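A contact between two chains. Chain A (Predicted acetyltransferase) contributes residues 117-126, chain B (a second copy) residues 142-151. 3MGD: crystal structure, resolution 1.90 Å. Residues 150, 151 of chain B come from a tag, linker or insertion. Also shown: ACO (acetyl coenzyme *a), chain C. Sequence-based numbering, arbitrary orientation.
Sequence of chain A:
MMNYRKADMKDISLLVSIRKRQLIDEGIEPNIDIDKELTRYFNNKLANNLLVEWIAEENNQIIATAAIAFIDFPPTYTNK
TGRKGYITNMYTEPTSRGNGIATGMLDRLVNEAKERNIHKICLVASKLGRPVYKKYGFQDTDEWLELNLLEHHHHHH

Chain A 117-126: NIHKICLVAS
Chain B 142-151: DEWLELNLLE

The most unusual feature of this contact is that a β-sheet runs across the boundary between two copies of one protein, with acetyl coenzyme A held at the end of the chain A strand. Strand 120-124 of chain A and strand 144-148 of chain B are antiparallel: their N-to-C directions differ by 160° and their axes approach to 4.5 Å.

The register is fixed by pairing Lys A120 with Asn B148, Ile A121 with Leu B147, Cys A122 with Glu B146, Leu A123 with Leu B145 and Val A124 with Trp B144. CA-CA separations alternate accordingly, 5.0 and 5.6 Å at the hydrogen-bonded pairs Ile A121-Leu B147 and Leu A123-Leu B145, but 4.9 Å at Lys A120-Asn B148, 4.2 Å at Cys A122-Glu B146 and 4.5 Å at Val A124-Trp B144. Both strands are extended, phi running from -80° (Trp B144) to -165° (Leu A123) and psi from 112° (Asn B148) to 167° (Leu A123), with phi/psi -120/146 at Ile A121 and -129/151 at Leu B145.

Six backbone hydrogen bonds define the ladder. Ile A121 N donates to Leu B147 O (2.9 Å, 175°) and Leu B147 N returns to Ile A121 O (2.8 Å). Leu A123 N to Leu B145 O is the most bent (3.0 Å, 144°), whereas Leu B145 N to Leu A123 O is straighter (2.9 Å, 169°). The ladder extends beyond both strands through Leu B149 N to His A119 O (2.8 Å) and Ala A125 N to Glu B143 O (2.7 Å). CA-H...O contacts fill the intervals, as from Cys A122 CA to Leu B145 O at 3.3 Å.

One face carries Lys A120, Cys A122, Val A124, Trp B144, Glu B146 and Asn B148. Trp B144 (chi1 -88°, chi2 94°) lays its indole beneath Val A124 (t): Val A124 CG2 lies 3.8 Å from the centroid of the Trp B144 five-membered ring, 18° off its normal, a CH-pi contact. Cys A122 (p) instead meets the ring edge, with SG 3.6 Å from Trp B144 CZ3. The end of Lys A120 (m, m, t, m) comes nearer chain B, so that NZ makes a weak hydrogen bond to Asn B148 OD1 at 3.3 Å; that oxygen also accepts from Leu B150 N, a tag residue, at 2.9 Å.

The other face is aliphatic. Ile A121 (m, m) packs CB against Leu B147 CB (t, p) at 4.1 Å and CG1 against Leu B149 CG at 4.0 Å. Leu A123 (p, p) brings CD1 to 4.0 Å from Leu B145 CB, while Ala A125 CB points toward chain B and reaches Leu B145 CD1 at 3.6 Å.

Ser A126 (p) turns away from chain B, and its OG donates to ACO O5P at 2.8 Å.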

# COMPACT_ATOMS: atom_id res chain seq x y z
N ASN A 117 -13.29 -11.26 0.99
CA ASN A 117 -12.99 -11.55 -0.41
C ASN A 117 -11.67 -10.95 -0.89
O ASN A 117 -11.57 -10.42 -2.01
CB ASN A 117 -14.15 -11.11 -1.32
CG ASN A 117 -15.40 -11.95 -1.09
OD1 ASN A 117 -15.32 -13.10 -0.67
ND2 ASN A 117 -16.57 -11.37 -1.38
N ILE A 118 -10.66 -11.04 -0.04
CA ILE A 118 -9.32 -10.57 -0.39
C ILE A 118 -8.39 -11.76 -0.43
O ILE A 118 -8.42 -12.61 0.47
CB ILE A 118 -8.82 -9.54 0.64
CG1 ILE A 118 -9.62 -8.24 0.51
CG2 ILE A 118 -7.31 -9.30 0.48
CD1 ILE A 118 -9.23 -7.18 1.52
N HIS A 119 -7.56 -11.84 -1.46
CA HIS A 119 -6.69 -12.99 -1.63
C HIS A 119 -5.23 -12.62 -1.85
O HIS A 119 -4.39 -13.48 -2.08
CB HIS A 119 -7.19 -13.90 -2.75
CG HIS A 119 -7.26 -13.23 -4.09
ND1 HIS A 119 -6.21 -13.22 -4.98
CD2 HIS A 119 -8.27 -12.55 -4.69
CE1 HIS A 119 -6.56 -12.55 -6.07
NE2 HIS A 119 -7.80 -12.13 -5.91
N LYS A 120 -4.92 -11.33 -1.77
CA LYS A 120 -3.54 -10.88 -1.85
C LYS A 120 -3.19 -10.12 -0.57
O LYS A 120 -3.88 -9.17 -0.21
CB LYS A 120 -3.34 -9.95 -3.06
CG LYS A 120 -3.57 -10.62 -4.43
CD LYS A 120 -2.33 -11.37 -4.89
CE LYS A 120 -2.56 -12.06 -6.24
NZ LYS A 120 -3.56 -13.17 -6.13
N ILE A 121 -2.13 -10.55 0.10
CA ILE A 121 -1.69 -9.91 1.34
C ILE A 121 -0.27 -9.39 1.15
O ILE A 121 0.52 -9.98 0.42
CB ILE A 121 -1.68 -10.89 2.51
CG1 ILE A 121 -2.95 -11.75 2.48
CG2 ILE A 121 -1.56 -10.15 3.83
CD1 ILE A 121 -4.21 -10.94 2.54
N CYS A 122 0.06 -8.28 1.78
CA CYS A 122 1.41 -7.78 1.67
C CYS A 122 1.82 -7.22 3.01
O CYS A 122 0.97 -7.03 3.88
CB CYS A 122 1.50 -6.71 0.57
SG CYS A 122 0.41 -5.29 0.81
N LEU A 123 3.11 -6.98 3.18
CA LEU A 123 3.62 -6.43 4.43
C LEU A 123 5.04 -5.93 4.21
O LEU A 123 5.66 -6.25 3.19
CB LEU A 123 3.61 -7.48 5.54
CG LEU A 123 4.35 -8.81 5.31
CD1 LEU A 123 5.86 -8.66 5.36
CD2 LEU A 123 3.90 -9.84 6.32
N VAL A 124 5.54 -5.16 5.17
CA VAL A 124 6.95 -4.79 5.20
C VAL A 124 7.64 -5.56 6.33
O VAL A 124 7.28 -5.42 7.50
CB VAL A 124 7.13 -3.28 5.42
CG1 VAL A 124 8.61 -2.94 5.58
CG2 VAL A 124 6.49 -2.47 4.27
N ALA A 125 8.62 -6.36 5.97
CA ALA A 125 9.22 -7.28 6.92
C ALA A 125 10.31 -6.60 7.75
O ALA A 125 11.21 -5.96 7.21
CB ALA A 125 9.79 -8.49 6.19
N SER A 126 10.21 -6.74 9.07
CA SER A 126 11.27 -6.31 9.97
C SER A 126 12.33 -7.41 10.03
O SER A 126 12.14 -8.48 9.45
CB SER A 126 10.69 -6.09 11.36
OG SER A 126 10.22 -7.32 11.86
N ASP B 142 13.90 -4.31 -0.27
CA ASP B 142 13.89 -5.74 0.03
C ASP B 142 12.90 -6.13 1.14
O ASP B 142 12.64 -7.31 1.36
CB ASP B 142 15.30 -6.22 0.41
CG ASP B 142 16.27 -6.18 -0.77
OD1 ASP B 142 15.80 -6.07 -1.93
OD2 ASP B 142 17.49 -6.27 -0.54
N GLU B 143 12.34 -5.14 1.83
CA GLU B 143 11.44 -5.41 2.94
C GLU B 143 10.00 -5.78 2.55
O GLU B 143 9.31 -6.37 3.36
CB GLU B 143 11.41 -4.23 3.92
CG GLU B 143 12.67 -4.08 4.76
CD GLU B 143 13.75 -3.28 4.05
OE1 GLU B 143 13.41 -2.54 3.10
OE2 GLU B 143 14.93 -3.40 4.45
N TRP B 144 9.55 -5.43 1.35
CA TRP B 144 8.16 -5.71 0.95
C TRP B 144 7.98 -7.15 0.52
O TRP B 144 8.65 -7.59 -0.41
CB TRP B 144 7.74 -4.84 -0.23
CG TRP B 144 7.18 -3.53 0.14
CD1 TRP B 144 7.86 -2.36 0.22
CD2 TRP B 144 5.82 -3.24 0.47
NE1 TRP B 144 7.01 -1.35 0.59
CE2 TRP B 144 5.75 -1.86 0.75
CE3 TRP B 144 4.66 -4.00 0.56
CZ2 TRP B 144 4.57 -1.23 1.11
CZ3 TRP B 144 3.48 -3.37 0.92
CH2 TRP B 144 3.44 -2.01 1.19
N LEU B 145 7.03 -7.85 1.14
CA LEU B 145 6.78 -9.25 0.81
C LEU B 145 5.29 -9.45 0.57
O LEU B 145 4.47 -8.74 1.14
CB LEU B 145 7.25 -10.17 1.95
CG LEU B 145 8.69 -10.02 2.43
CD1 LEU B 145 8.98 -10.92 3.64
CD2 LEU B 145 9.69 -10.28 1.31
N GLU B 146 4.94 -10.41 -0.27
CA GLU B 146 3.55 -10.62 -0.61
C GLU B 146 3.12 -12.09 -0.55
O GLU B 146 3.87 -12.98 -0.95
CB GLU B 146 3.25 -10.05 -1.99
CG GLU B 146 3.83 -8.65 -2.20
CD GLU B 146 3.30 -7.97 -3.44
OE1 GLU B 146 2.91 -8.68 -4.40
OE2 GLU B 146 3.27 -6.72 -3.47
N LEU B 147 1.92 -12.31 -0.04
CA LEU B 147 1.35 -13.65 0.08
C LEU B 147 0.13 -13.74 -0.83
O LEU B 147 -0.76 -12.89 -0.78
CB LEU B 147 0.91 -13.93 1.52
CG LEU B 147 0.30 -15.30 1.81
CD1 LEU B 147 1.35 -16.37 1.67
CD2 LEU B 147 -0.34 -15.35 3.21
N ASN B 148 0.11 -14.75 -1.68
CA ASN B 148 -1.05 -15.03 -2.52
C ASN B 148 -1.87 -16.16 -1.92
O ASN B 148 -1.42 -17.31 -1.89
CB ASN B 148 -0.61 -15.41 -3.93
CG ASN B 148 -1.77 -15.75 -4.83
OD1 ASN B 148 -2.91 -15.85 -4.38
ND2 ASN B 148 -1.50 -15.93 -6.11
N LEU B 149 -3.07 -15.84 -1.44
CA LEU B 149 -3.88 -16.81 -0.69
C LEU B 149 -4.37 -18.00 -1.52
O LEU B 149 -4.80 -19.01 -0.95
CB LEU B 149 -5.05 -16.11 0.00
CG LEU B 149 -4.64 -15.18 1.15
CD1 LEU B 149 -5.88 -14.62 1.83
CD2 LEU B 149 -3.76 -15.91 2.16
N LEU B 150 -4.30 -17.89 -2.84
CA LEU B 150 -4.61 -19.03 -3.70
C LEU B 150 -3.42 -20.00 -3.84
O LEU B 150 -3.59 -21.12 -4.31
CB LEU B 150 -5.05 -18.54 -5.09
CG LEU B 150 -6.11 -17.43 -5.11
CD1 LEU B 150 -6.47 -17.03 -6.54
CD2 LEU B 150 -7.35 -17.85 -4.33
N GLU B 151 -2.24 -19.55 -3.41
CA GLU B 151 -0.99 -20.32 -3.57
C GLU B 151 -0.47 -20.99 -2.29
O GLU B 151 0.13 -22.06 -2.35
CB GLU B 151 0.11 -19.43 -4.12
CG GLU B 151 -0.10 -19.00 -5.55
CD GLU B 151 -0.01 -20.16 -6.53
OE1 GLU B 151 -0.57 -20.04 -7.63
OE2 GLU B 151 0.62 -21.18 -6.18
N1A ACO C . 7.99 -25.74 15.67
C2A ACO C . 9.32 -25.34 15.50
N3A ACO C . 9.66 -23.97 15.54
C4A ACO C . 8.62 -22.98 15.75
C5A ACO C . 7.26 -23.38 15.92
C6A ACO C . 6.92 -24.73 15.88
N6A ACO C . 5.54 -25.14 16.06
N7A ACO C . 6.45 -22.21 16.11
C8A ACO C . 7.30 -21.11 16.06
N9A ACO C . 8.65 -21.58 15.81
C1B ACO C . 9.82 -20.72 15.81
C2B ACO C . 9.99 -20.37 14.33
O2B ACO C . 10.17 -21.35 13.36
C3B ACO C . 10.94 -19.19 14.39
O3B ACO C . 12.32 -19.44 14.43
P3B ACO C . 13.23 -19.48 13.12
O7A ACO C . 14.53 -20.29 13.47
O8A ACO C . 13.62 -18.04 12.71
O9A ACO C . 12.50 -20.15 11.98
C4B ACO C . 10.33 -18.41 15.61
O4B ACO C . 9.94 -19.48 16.54
C5B ACO C . 9.36 -17.25 15.47
O5B ACO C . 8.08 -17.68 15.07
P1A ACO C . 6.81 -17.30 15.92
O1A ACO C . 6.84 -17.93 17.33
O2A ACO C . 5.58 -17.72 15.12
O3A ACO C . 6.84 -15.73 16.03
P2A ACO C . 6.89 -14.91 17.39
O4A ACO C . 8.23 -15.13 18.18
O5A ACO C . 5.66 -15.17 18.22
O6A ACO C . 6.77 -13.40 16.99
CBP ACO C . 7.69 -11.39 15.97
CCP ACO C . 7.54 -12.90 15.93
CDP ACO C . 8.32 -10.88 14.69
CEP ACO C . 6.33 -10.81 16.18
CAP ACO C . 8.63 -11.03 17.17
OAP ACO C . 9.91 -11.53 17.00
C9P ACO C . 8.60 -9.57 17.58
O9P ACO C . 7.69 -9.08 18.24
N8P ACO C . 9.74 -8.77 17.16
C7P ACO C . 9.78 -7.34 17.44
C6P ACO C . 8.72 -6.60 16.71
C5P ACO C . 8.70 -6.98 15.25
O5P ACO C . 9.74 -7.06 14.60
N4P ACO C . 7.43 -7.28 14.67
C3P ACO C . 7.26 -7.42 13.24
C2P ACO C . 7.18 -6.14 12.45
S1P ACO C . 6.82 -6.37 10.73
C ACO C . 5.17 -6.53 10.46
O ACO C . 4.39 -6.47 11.40
CH3 ACO C . 4.68 -6.90 9.11